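PDB 5EVJ: arsenite methyltransferase from Chlamydomonas reinhardtii, which probably methylates trivalent arsenic, using S-adenosyl-L-methionine as methyl donor and yielding mono-, di- and trimethylated arsenicals. Local coordinates for residues Gly278-Leu283 / Ala325-Glu330; Asp282-Tyr287 / Leu319-Thr324; Gly288-Tyr293 / Thr338-Arg343. The protein carries 15 engineered substitutions. One frame throughout, in Å; residues are numbered along the deposited sequence.

Contact 1. Residues Gly278-Leu283 / Ala325-Glu330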
loop_
_atom_site.group_PDB
_atom_site.type_symbol
_atom_site.label_atom_id
_atom_site.label_comp_id
_atom_site.label_asym_id
_atom_site.label_seq_id
_atom_site.Cartn_x
_atom_site.Cartn_y
_atom_site.Cartn_z
ATOM N N GLY A 278 14.196 -13.306 3.022
ATOM C CA GLY A 278 14.845 -14.526 2.476
ATOM C C GLY A 278 14.012 -15.225 1.401
ATOM O O GLY A 278 14.513 -16.154 0.806
ATOM N N GLN A 279 12.794 -14.755 1.099
ATOM C CA GLN A 279 11.885 -15.523 0.245
ATOM C C GLN A 279 11.551 -14.878 -1.091
ATOM O O GLN A 279 11.153 -15.604 -2.001
ATOM C CB GLN A 279 10.534 -15.763 0.976
ATOM C CG GLN A 279 10.645 -16.561 2.293
ATOM C CD GLN A 279 10.939 -18.048 2.018
ATOM O OE1 GLN A 279 12.077 -18.413 1.948
ATOM N NE2 GLN A 279 9.906 -18.878 1.748
ATOM N N ILE A 280 11.634 -13.542 -1.204
ATOM C CA ILE A 280 11.035 -12.870 -2.331
ATOM C C ILE A 280 12.141 -12.695 -3.403
ATOM O O ILE A 280 13.213 -12.153 -3.101
ATOM C CB ILE A 280 10.386 -11.493 -1.980
ATOM C CG1 ILE A 280 9.287 -11.582 -0.873
ATOM C CG2 ILE A 280 9.760 -10.873 -3.215
ATOM C CD1 ILE A 280 8.285 -12.713 -1.097
ATOM N N GLU A 281 11.925 -13.237 -4.607
ATOM C CA GLU A 281 13.020 -13.352 -5.629
ATOM C C GLU A 281 12.694 -12.441 -6.746
ATOM O O GLU A 281 11.580 -11.937 -6.808
ATOM C CB GLU A 281 13.188 -14.791 -6.127
ATOM C CG GLU A 281 13.673 -15.708 -5.014
ATOM C CD GLU A 281 13.786 -17.149 -5.450
ATOM O OE1 GLU A 281 12.809 -17.901 -5.286
ATOM O OE2 GLU A 281 14.892 -17.609 -5.853
ATOM N N ASP A 282 13.644 -12.149 -7.611
ATOM C CA ASP A 282 13.334 -11.225 -8.708
ATOM C C ASP A 282 12.886 -11.934 -9.943
ATOM O O ASP A 282 12.863 -11.337 -10.977
ATOM C CB ASP A 282 14.526 -10.306 -9.077
ATOM C CG ASP A 282 15.826 -11.084 -9.436
ATOM O OD1 ASP A 282 15.824 -12.327 -9.664
ATOM O OD2 ASP A 282 16.911 -10.415 -9.547
ATOM N N LEU A 283 12.528 -13.201 -9.861
ATOM C CA LEU A 283 11.740 -13.783 -10.978
ATOM C C LEU A 283 10.691 -14.653 -10.331
ATOM O O LEU A 283 10.861 -15.074 -9.177
ATOM C CB LEU A 283 12.615 -14.660 -11.906
ATOM C CG LEU A 283 13.670 -13.923 -12.804
ATOM C CD1 LEU A 283 14.559 -14.973 -13.484
ATOM C CD2 LEU A 283 13.097 -12.982 -13.866
ATOM N N ALA A 325 3.271 -17.629 -3.592
ATOM C CA ALA A 325 2.973 -18.533 -2.451
ATOM C C ALA A 325 3.360 -17.852 -1.105
ATOM O O ALA A 325 2.698 -18.024 -0.088
ATOM C CB ALA A 325 3.663 -19.902 -2.592
ATOM N N SER A 326 4.442 -17.089 -1.114
ATOM C CA SER A 326 4.906 -16.382 0.074
ATOM C C SER A 326 3.923 -15.262 0.399
ATOM O O SER A 326 3.616 -15.023 1.583
ATOM C CB SER A 326 6.344 -15.765 -0.164
ATOM O OG SER A 326 7.337 -16.788 -0.146
ATOM N N MET A 327 3.498 -14.523 -0.621
ATOM C CA MET A 327 2.631 -13.399 -0.375
ATOM C C MET A 327 1.237 -13.689 0.221
ATOM O O MET A 327 0.625 -12.800 0.880
ATOM C CB MET A 327 2.437 -12.589 -1.657
ATOM C CG MET A 327 3.765 -12.030 -2.215
ATOM S SD MET A 327 3.662 -11.143 -3.797
ATOM C CE MET A 327 5.404 -10.740 -4.074
ATOM N N VAL A 328 0.689 -14.875 -0.116
ATOM C CA VAL A 328 -0.639 -15.238 0.329
ATOM C C VAL A 328 -0.462 -16.275 1.414
ATOM O O VAL A 328 -1.310 -16.397 2.264
ATOM C CB VAL A 328 -1.545 -15.802 -0.807
ATOM C CG1 VAL A 328 -1.595 -14.777 -1.940
ATOM C CG2 VAL A 328 -1.109 -17.216 -1.256
ATOM N N GLY A 329 0.668 -16.981 1.453
ATOM C CA GLY A 329 0.677 -18.007 2.483
ATOM C C GLY A 329 1.713 -17.896 3.580
ATOM O O GLY A 329 1.887 -18.871 4.315
ATOM N N GLU A 330 2.461 -16.786 3.627
ATOM C CA GLU A 330 3.586 -16.658 4.604
ATOM C C GLU A 330 3.523 -15.259 5.133
ATOM O O GLU A 330 4.357 -14.875 5.875
ATOM C CB GLU A 330 4.994 -16.869 3.951
ATOM C CG GLU A 330 5.467 -18.338 3.753
ATOM C CD GLU A 330 6.438 -18.518 2.541
ATOM O OE1 GLU A 330 7.376 -17.722 2.412
ATOM O OE2 GLU A 330 6.267 -19.431 1.662
#
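Beyond strand 266-274 of the seven-stranded sheet, the second half of helix 322-329 and the residue just after it pack against the loop that leads to strand 285-286, with Q279 and I280 meeting S326, M327 and E330. This is helix-to-loop packing, and its polar half centres on a single carboxylate oxygen. Q279 NE2 donates to E330 OE1 over 2.9 Å at 163°, with the acceptor close to the amide plane of Q279. S326 OG donates to the same oxygen over 2.7 Å. Both donors stand above the carboxylate plane, on opposite faces, and so grip OE1 between them. Glutamate suits the first position after the helix because its long, extended chain carries the carboxylate to S326 OG, four residues earlier, and to Q279; the Q279 chain, bent at chi2 (-73°), crosses it at about a right angle.

The other half is apolar. I280 CG1 lies anti to the carbonyl carbon (chi1 -57°), and the CD1 beyond it rests 3.7 Å from S326 CB. T240 and D241 also touch I280. M327, its chain extended through chi2 and chi3, brings the methyl CE to 4.4 Å from I280 CG2.

Contact 2. Residues Asp282-Tyr287 / Leu319-Thr324. Engineered in segment 282-287: A284 (natural residue Cys). Engineered in segment 319-324: A321 (natural residue Cys).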
loop_
_atom_site.group_PDB
_atom_site.type_symbol
_atom_site.label_atom_id
_atom_site.label_comp_id
_atom_site.label_asym_id
_atom_site.label_seq_id
_atom_site.Cartn_x
_atom_site.Cartn_y
_atom_site.Cartn_z
ATOM N N ASP A 282 13.644 -12.149 -7.611
ATOM C CA ASP A 282 13.334 -11.225 -8.708
ATOM C C ASP A 282 12.886 -11.934 -9.943
ATOM O O ASP A 282 12.863 -11.337 -10.977
ATOM C CB ASP A 282 14.526 -10.306 -9.077
ATOM C CG ASP A 282 15.826 -11.084 -9.436
ATOM O OD1 ASP A 282 15.824 -12.327 -9.664
ATOM O OD2 ASP A 282 16.911 -10.415 -9.547
ATOM N N LEU A 283 12.528 -13.201 -9.861
ATOM C CA LEU A 283 11.740 -13.783 -10.978
ATOM C C LEU A 283 10.691 -14.653 -10.331
ATOM O O LEU A 283 10.861 -15.074 -9.177
ATOM C CB LEU A 283 12.615 -14.660 -11.906
ATOM C CG LEU A 283 13.670 -13.923 -12.804
ATOM C CD1 LEU A 283 14.559 -14.973 -13.484
ATOM C CD2 LEU A 283 13.097 -12.982 -13.866
ATOM N N ALA A 284 9.640 -14.968 -11.094
ATOM C CA ALA A 284 8.721 -16.004 -10.731
ATOM C C ALA A 284 9.468 -17.333 -10.852
ATOM O O ALA A 284 9.856 -17.715 -11.963
ATOM C CB ALA A 284 7.514 -15.953 -11.719
ATOM N N GLU A 285 9.685 -18.034 -9.730
ATOM C CA GLU A 285 10.478 -19.252 -9.676
ATOM C C GLU A 285 9.544 -20.372 -9.307
ATOM O O GLU A 285 8.632 -20.205 -8.470
ATOM C CB GLU A 285 11.563 -19.191 -8.569
ATOM C CG GLU A 285 12.656 -18.135 -8.794
ATOM C CD GLU A 285 13.542 -18.436 -10.027
ATOM O OE1 GLU A 285 13.357 -19.517 -10.684
ATOM O OE2 GLU A 285 14.440 -17.608 -10.358
ATOM N N ASP A 286 9.806 -21.554 -9.848
ATOM C CA ASP A 286 8.810 -22.625 -9.770
ATOM C C ASP A 286 9.171 -23.631 -8.694
ATOM O O ASP A 286 10.065 -24.411 -8.902
ATOM C CB ASP A 286 8.766 -23.355 -11.125
ATOM C CG ASP A 286 7.534 -24.352 -11.253
ATOM O OD1 ASP A 286 6.872 -24.688 -10.200
ATOM O OD2 ASP A 286 7.224 -24.728 -12.437
ATOM N N TYR A 287 8.466 -23.670 -7.581
ATOM C CA TYR A 287 8.705 -24.730 -6.612
ATOM C C TYR A 287 7.536 -25.750 -6.577
ATOM O O TYR A 287 7.455 -26.571 -5.650
ATOM C CB TYR A 287 8.947 -24.122 -5.215
ATOM C CG TYR A 287 10.076 -23.155 -5.194
ATOM C CD1 TYR A 287 11.380 -23.595 -5.137
ATOM C CD2 TYR A 287 9.842 -21.777 -5.260
ATOM C CE1 TYR A 287 12.441 -22.690 -5.147
ATOM C CE2 TYR A 287 10.875 -20.883 -5.254
ATOM C CZ TYR A 287 12.182 -21.357 -5.223
ATOM O OH TYR A 287 13.232 -20.480 -5.214
ATOM N N LEU A 319 -1.893 -23.172 -9.413
ATOM C CA LEU A 319 -0.404 -23.231 -9.455
ATOM C C LEU A 319 0.151 -21.815 -9.267
ATOM O O LEU A 319 -0.334 -20.828 -9.890
ATOM C CB LEU A 319 0.128 -23.863 -10.754
ATOM C CG LEU A 319 -0.360 -25.294 -11.180
ATOM C CD1 LEU A 319 0.149 -25.797 -12.540
ATOM C CD2 LEU A 319 -0.014 -26.318 -10.170
ATOM N N VAL A 320 1.161 -21.718 -8.393
ATOM C CA VAL A 320 1.784 -20.444 -8.158
ATOM C C VAL A 320 3.278 -20.523 -8.085
ATOM O O VAL A 320 3.878 -21.613 -7.803
ATOM C CB VAL A 320 1.269 -19.779 -6.845
ATOM C CG1 VAL A 320 -0.186 -19.375 -6.999
ATOM C CG2 VAL A 320 1.501 -20.687 -5.641
ATOM N N ALA A 321 3.900 -19.351 -8.340
ATOM C CA ALA A 321 5.353 -19.229 -8.092
ATOM C C ALA A 321 5.674 -19.062 -6.574
ATOM O O ALA A 321 4.774 -18.776 -5.784
ATOM C CB ALA A 321 5.923 -18.108 -8.906
ATOM N N GLY A 322 6.939 -19.270 -6.174
ATOM C CA GLY A 322 7.454 -18.994 -4.785
ATOM C C GLY A 322 6.957 -17.673 -4.211
ATOM O O GLY A 322 6.451 -17.602 -3.047
ATOM N N ASN A 323 6.987 -16.651 -5.046
ATOM C CA ASN A 323 6.716 -15.305 -4.547
ATOM C C ASN A 323 5.306 -15.205 -4.115
ATOM O O ASN A 323 4.999 -14.791 -2.982
ATOM C CB ASN A 323 7.032 -14.194 -5.582
ATOM C CG ASN A 323 8.534 -13.878 -5.680
ATOM O OD1 ASN A 323 9.375 -14.455 -4.951
ATOM N ND2 ASN A 323 8.876 -12.951 -6.585
ATOM N N THR A 324 4.430 -15.535 -5.043
ATOM C CA THR A 324 3.021 -15.482 -4.818
ATOM C C THR A 324 2.680 -16.428 -3.645
ATOM O O THR A 324 1.878 -16.048 -2.810
ATOM C CB THR A 324 2.286 -15.973 -6.090
ATOM O OG1 THR A 324 2.456 -14.965 -7.112
ATOM C CG2 THR A 324 0.788 -16.144 -5.755
HETATM O O HOH W 1 9.045 -16.461 -7.327
HETATM O O HOH W 2 5.985 -22.693 -6.552
#
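L283 and E285 meet the start of helix 322-329 through one bridging water, and the chain from L283 to Y287 then follows the strand-to-helix turn of 319-324. L283 offers its backbone: its O accepts from water 1 over 2.9 Å. The same water accepts from E285 N and, weakly, from N323 N in the first turn of the helix, so it joins three backbone groups. N323 turns its polar end to other partners, OD1 accepting from E281 N and ND2 donating to D241 OD2; an asparagine side chain can do both at once.

At A284, an engineered residue, CB lies 3.9 Å from CB of A321, which is engineered too. This is a small methyl-to-methyl contact. E285 supplies the direct bond: its O accepts from G322 N over 3.0 Å at 168°, the donor lying nearly along the C=O axis. D286 pairs through its backbone with Y347 and G348, in the two-stranded sheet formed with strand 348-349.

Y287 N donates to water 2, which in turn donates to V320 O over 2.7 Å. Chi1 of -57° puts CG anti to the carbonyl carbon, and the ring, with chi2 -80°, has G322 CA at its edge, near the ring plane, 3.7 Å from CD2. A CB on G322 would clash with CE2, which suits glycine to this place. Y287 OH is held by E281 OE1.

Chemically, the contact rests on backbone groups and two waters: E285 O gives an N-H of the first helical turn an acceptor, as such an N-H has no carbonyl of its own helix to bond.

Contact 3. Residues Gly288-Tyr293 / Thr338-Arg343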
loop_
_atom_site.group_PDB
_atom_site.type_symbol
_atom_site.label_atom_id
_atom_site.label_comp_id
_atom_site.label_asym_id
_atom_site.label_seq_id
_atom_site.Cartn_x
_atom_site.Cartn_y
_atom_site.Cartn_z
ATOM N N GLY A 288 6.680 -25.733 -7.601
ATOM C CA GLY A 288 5.539 -26.651 -7.654
ATOM C C GLY A 288 4.478 -26.484 -6.558
ATOM O O GLY A 288 3.773 -27.474 -6.200
ATOM N N GLN A 289 4.348 -25.256 -6.025
ATOM C CA GLN A 289 3.375 -25.032 -5.002
ATOM C C GLN A 289 1.980 -24.774 -5.577
ATOM O O GLN A 289 1.825 -24.287 -6.729
ATOM C CB GLN A 289 3.809 -23.897 -4.075
ATOM C CG GLN A 289 5.091 -24.155 -3.299
ATOM C CD GLN A 289 5.772 -22.822 -2.956
ATOM O OE1 GLN A 289 6.115 -22.028 -3.836
ATOM N NE2 GLN A 289 5.850 -22.535 -1.685
ATOM N N VAL A 290 0.973 -25.060 -4.746
ATOM C CA VAL A 290 -0.449 -24.705 -5.079
ATOM C C VAL A 290 -1.052 -23.897 -3.958
ATOM O O VAL A 290 -0.885 -24.290 -2.797
ATOM C CB VAL A 290 -1.256 -26.032 -5.200
ATOM C CG1 VAL A 290 -2.769 -25.800 -5.369
ATOM C CG2 VAL A 290 -0.649 -26.886 -6.333
ATOM N N ALA A 291 -1.815 -22.862 -4.305
ATOM C CA ALA A 291 -2.539 -22.002 -3.356
ATOM C C ALA A 291 -4.082 -22.150 -3.446
ATOM O O ALA A 291 -4.671 -22.304 -4.559
ATOM C CB ALA A 291 -2.161 -20.519 -3.553
ATOM N N VAL A 292 -4.740 -22.140 -2.284
ATOM C CA VAL A 292 -6.165 -22.247 -2.290
ATOM C C VAL A 292 -6.566 -21.175 -1.346
ATOM O O VAL A 292 -6.128 -21.162 -0.144
ATOM C CB VAL A 292 -6.680 -23.641 -1.772
ATOM C CG1 VAL A 292 -8.197 -23.819 -1.964
ATOM C CG2 VAL A 292 -5.928 -24.780 -2.430
ATOM N N TYR A 293 -7.335 -20.242 -1.896
ATOM C CA TYR A 293 -7.972 -19.279 -1.092
ATOM C C TYR A 293 -9.212 -19.835 -0.473
ATOM O O TYR A 293 -10.054 -20.393 -1.164
ATOM C CB TYR A 293 -8.263 -18.112 -1.912
ATOM C CG TYR A 293 -9.091 -17.128 -1.158
ATOM C CD1 TYR A 293 -8.590 -16.526 0.011
ATOM C CD2 TYR A 293 -10.367 -16.737 -1.656
ATOM C CE1 TYR A 293 -9.349 -15.582 0.704
ATOM C CE2 TYR A 293 -11.125 -15.776 -0.962
ATOM C CZ TYR A 293 -10.620 -15.196 0.222
ATOM O OH TYR A 293 -11.351 -14.246 0.935
ATOM N N THR A 338 -4.425 -21.953 1.859
ATOM C CA THR A 338 -3.670 -23.181 2.055
ATOM C C THR A 338 -2.657 -23.213 0.940
ATOM O O THR A 338 -2.982 -22.948 -0.236
ATOM C CB THR A 338 -4.612 -24.430 1.893
ATOM O OG1 THR A 338 -5.795 -24.266 2.691
ATOM C CG2 THR A 338 -3.950 -25.804 2.226
ATOM N N ILE A 339 -1.441 -23.595 1.305
ATOM C CA ILE A 339 -0.366 -23.830 0.380
ATOM C C ILE A 339 -0.092 -25.284 0.375
ATOM O O ILE A 339 0.163 -25.893 1.416
ATOM C CB ILE A 339 0.955 -23.174 0.873
ATOM C CG1 ILE A 339 0.757 -21.673 1.065
ATOM C CG2 ILE A 339 1.966 -23.275 -0.219
ATOM C CD1 ILE A 339 0.306 -20.975 -0.234
ATOM N N ILE A 340 -0.069 -25.865 -0.806
ATOM C CA ILE A 340 0.319 -27.254 -0.871
ATOM C C ILE A 340 1.669 -27.284 -1.529
ATOM O O ILE A 340 1.872 -26.724 -2.604
ATOM C CB ILE A 340 -0.711 -28.019 -1.732
ATOM C CG1 ILE A 340 -2.048 -28.120 -0.976
ATOM C CG2 ILE A 340 -0.210 -29.398 -2.005
ATOM C CD1 ILE A 340 -3.290 -27.913 -1.827
ATOM N N GLY A 341 2.587 -27.992 -0.919
ATOM C CA GLY A 341 3.942 -28.064 -1.415
ATOM C C GLY A 341 4.863 -27.276 -0.524
ATOM O O GLY A 341 4.479 -26.816 0.548
ATOM N N ASP A 342 6.110 -27.127 -0.961
ATOM C CA ASP A 342 7.049 -26.275 -0.284
ATOM C C ASP A 342 8.206 -25.975 -1.249
ATOM O O ASP A 342 8.052 -26.087 -2.465
ATOM C CB ASP A 342 7.500 -26.959 1.001
ATOM C CG ASP A 342 8.198 -28.239 0.731
ATOM O OD1 ASP A 342 8.628 -28.457 -0.435
ATOM O OD2 ASP A 342 8.322 -29.035 1.671
ATOM N N ARG A 343 9.349 -25.550 -0.721
ATOM C CA ARG A 343 10.423 -25.070 -1.564
ATOM C C ARG A 343 11.587 -26.033 -1.531
ATOM O O ARG A 343 12.652 -25.655 -1.914
ATOM C CB ARG A 343 10.874 -23.645 -1.150
ATOM C CG ARG A 343 9.875 -22.557 -1.451
ATOM C CD ARG A 343 10.704 -21.264 -1.532
ATOM N NE ARG A 343 9.885 -20.067 -1.609
ATOM C CZ ARG A 343 10.328 -18.843 -1.929
ATOM N NH1 ARG A 343 11.651 -18.611 -2.200
ATOM N NH2 ARG A 343 9.440 -17.820 -1.927
HETATM O O HOH W 3 6.993 -19.858 -1.159
HETATM O O HOH W 4 5.433 -23.583 0.953
#
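V290 and V292 pair with I340 and T338 in an antiparallel two-strand ladder, the strand segments running at 160° to each other. V290 with I340 and V292 with T338 are hydrogen-bonded pairs. In the first, I340 N reaches V290 O at 2.7 Å and V290 N reaches I340 O at 2.9 Å; in the second, T338 N donates to V292 O over 2.7 Å, and V292 N returns one to T338 O at 144°. A291 and I339 form the non-hydrogen-bonded pair between them.

Beta-branched residues suit these extended backbones. V290 and I340 lie side by side, CB to CB 4.0 Å, and I340 CD1 reaches on to V292 CG2 at 4.1 Å. On the other face, I339 CD1 touches A291 CB.

Past the ladder the second strand turns at G341, whose backbone angles would jam a CB against the preceding carbonyl oxygen. Beside this turn Q289 CG packs 3.6 Å from D342 O, and its NE2 donates to two waters. One of them, water 3, also accepts from R343 NE over 2.9 Å, at the guanidinium edge and in its plane. The amide and guanidinium planes stand 84° apart, and R343 NH2 bonds to Q279 O.

Strand 289-293 is the middle of a three-stranded antiparallel sheet, with 318-320 along its other edge. Helix 322-329 packs against the A291 and I339 face, where V328 meets I339, while A325 touches Q289.

Overall arrangement
Helix 322-329 ties the three contacts together: its start serves contact 2, its second half contact 1, and it leads to strand 337-340 of contact 3. The centres of contacts 1 and 2 lie about 7 Å apart, joined where E281 OE1 meets Y287 OH at 2.6 Å and E281 N meets N323 OD1 at 2.8 Å. Contact 3 lies about 12 Å from contact 1 and 11 Å from contact 2, centre to centre. R343 NH2 bridges toward contact 1 through Q279 O at 2.8 Å, and Q289 O accepts from V320 N at 3.1 Å. Contacts 2 and 3 reach one three-stranded sheet through neighbouring strands 318-320 and 289-293; all three lie on one side of the chain's centre.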